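Extracellular solute-binding protein family 1 (Pseudothermotoga lettingae, PDB 5CI5) binds the sugar alpha-D-tagatose and probably delivers it, as an extracellular solute-binding protein, to an ABC transporter for uptake. Local coordinates at residues W357-I360 with F361-P365. Sequence-based numbering, arbitrary orientation. Where two conformers were deposited one is given.
Sequences WQII and FETFP
Phe-361 leans back over the preceding turn onto Trp-357, and its atoms can be followed outward in order. Phe-361 CB lies 3.6 Å from Trp-357 O, the carbonyl that also receives the Phe-361 backbone N at 2.9 Å with a nearly straight N-H...O angle of 171°. With CG anti to its own carbonyl carbon (chi1 -70°), the ring is directed back along the helix, and Phe-361 CD2 passes 3.3 Å from the same Trp-357 O. Phe-361 CE2 then nears Trp-357 CB, while Phe-361 CZ at the tip reaches Trp-357 CE3 at 3.6 Å. The ring planes make 42° with centroids 5.5 Å apart, an oblique aromatic pair. Both side chains also touch Met-339 of strand 339-340. Replacing the phenylalanine by an alanine is likely to leave Trp-357 CE3 without this apolar neighbour and to weaken the packing against Met-339.

This i to i+4 pairing belongs to helix 355-363 of the solute-binding fold; the 3-10 segment that follows holds the side chain of Phe-364 about 10 Å from the bound tagatose. There the ring of Phe-364 meets Trp-116 edge-to-face. One residue before Phe-364, Thr-363 gives two bonds to Ile-359 O, from its backbone N and from Thr-363 OG1 at 2.8 Å, the donors arriving from opposite faces of the carbonyl plane. Ile-360 CD1 sits above one face of the Trp-357 ring, towards its rim.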
# COMPACT_ATOMS: atom_id res chain seq x y z
N TRP A 357 15.82 -6.39 -1.45
CA TRP A 357 15.69 -5.03 -1.97
C TRP A 357 16.06 -4.93 -3.45
O TRP A 357 15.57 -4.05 -4.16
CB TRP A 357 16.52 -4.09 -1.13
CG TRP A 357 15.79 -3.79 0.11
CD1 TRP A 357 15.88 -4.44 1.28
CD2 TRP A 357 14.80 -2.77 0.28
NE1 TRP A 357 15.03 -3.88 2.20
CE2 TRP A 357 14.35 -2.86 1.60
CE3 TRP A 357 14.25 -1.79 -0.56
CZ2 TRP A 357 13.38 -2.00 2.11
CZ3 TRP A 357 13.29 -0.95 -0.05
CH2 TRP A 357 12.87 -1.05 1.26
N GLN A 358 16.89 -5.85 -3.95
CA GLN A 358 17.22 -5.85 -5.37
C GLN A 358 15.95 -6.00 -6.17
O GLN A 358 15.73 -5.30 -7.17
CB GLN A 358 18.19 -6.97 -5.72
CG GLN A 358 18.61 -6.99 -7.19
CD GLN A 358 18.53 -8.37 -7.82
OE1 GLN A 358 17.68 -8.61 -8.69
NE2 GLN A 358 19.40 -9.28 -7.39
N ILE A 359 15.11 -6.92 -5.72
CA ILE A 359 13.88 -7.23 -6.38
C ILE A 359 12.92 -6.03 -6.36
O ILE A 359 12.21 -5.74 -7.33
CB ILE A 359 13.25 -8.49 -5.72
CG1 ILE A 359 14.21 -9.68 -5.87
CG2 ILE A 359 11.94 -8.79 -6.33
CD1 ILE A 359 13.87 -10.95 -5.04
N ILE A 360 12.91 -5.33 -5.24
CA ILE A 360 12.04 -4.17 -5.06
C ILE A 360 12.46 -3.05 -6.01
O ILE A 360 11.63 -2.50 -6.74
CB ILE A 360 12.07 -3.69 -3.60
CG1 ILE A 360 11.44 -4.74 -2.70
CG2 ILE A 360 11.32 -2.37 -3.43
CD1 ILE A 360 11.69 -4.56 -1.21
N PHE A 361 13.74 -2.74 -6.02
CA PHE A 361 14.24 -1.65 -6.84
C PHE A 361 14.06 -1.93 -8.34
O PHE A 361 13.81 -1.00 -9.10
CB PHE A 361 15.71 -1.38 -6.51
CG PHE A 361 15.92 -0.75 -5.14
CD1 PHE A 361 15.04 0.20 -4.63
CD2 PHE A 361 17.00 -1.13 -4.36
CE1 PHE A 361 15.23 0.75 -3.38
CE2 PHE A 361 17.21 -0.58 -3.10
CZ PHE A 361 16.32 0.36 -2.61
N GLU A 362 14.18 -3.20 -8.75
CA GLU A 362 13.98 -3.57 -10.15
C GLU A 362 12.52 -3.51 -10.57
O GLU A 362 12.23 -3.18 -11.71
CB GLU A 362 14.54 -4.98 -10.39
CG GLU A 362 16.03 -4.95 -10.58
CD GLU A 362 16.43 -4.11 -11.79
OE1 GLU A 362 16.05 -4.47 -12.93
OE2 GLU A 362 17.09 -3.07 -11.59
N THR A 363 11.62 -3.81 -9.64
CA THR A 363 10.19 -3.89 -9.95
C THR A 363 9.50 -2.52 -9.88
O THR A 363 8.62 -2.20 -10.70
CB THR A 363 9.51 -4.87 -8.98
OG1 THR A 363 10.10 -6.16 -9.13
CG2 THR A 363 8.04 -4.98 -9.25
N PHE A 364 9.91 -1.72 -8.90
CA PHE A 364 9.27 -0.43 -8.58
C PHE A 364 8.96 0.46 -9.80
O PHE A 364 7.87 0.99 -9.91
CB PHE A 364 10.18 0.28 -7.56
CG PHE A 364 9.69 1.63 -7.11
CD1 PHE A 364 8.66 1.72 -6.19
CD2 PHE A 364 10.28 2.79 -7.57
CE1 PHE A 364 8.21 2.95 -5.75
CE2 PHE A 364 9.84 4.02 -7.13
CZ PHE A 364 8.81 4.11 -6.23
N PRO A 365 9.93 0.64 -10.72
CA PRO A 365 9.67 1.59 -11.82
C PRO A 365 8.53 1.14 -12.73
O PRO A 365 7.94 1.99 -13.42
CB PRO A 365 10.99 1.60 -12.60
CG PRO A 365 11.98 0.92 -11.76
CD PRO A 365 11.30 0.11 -10.73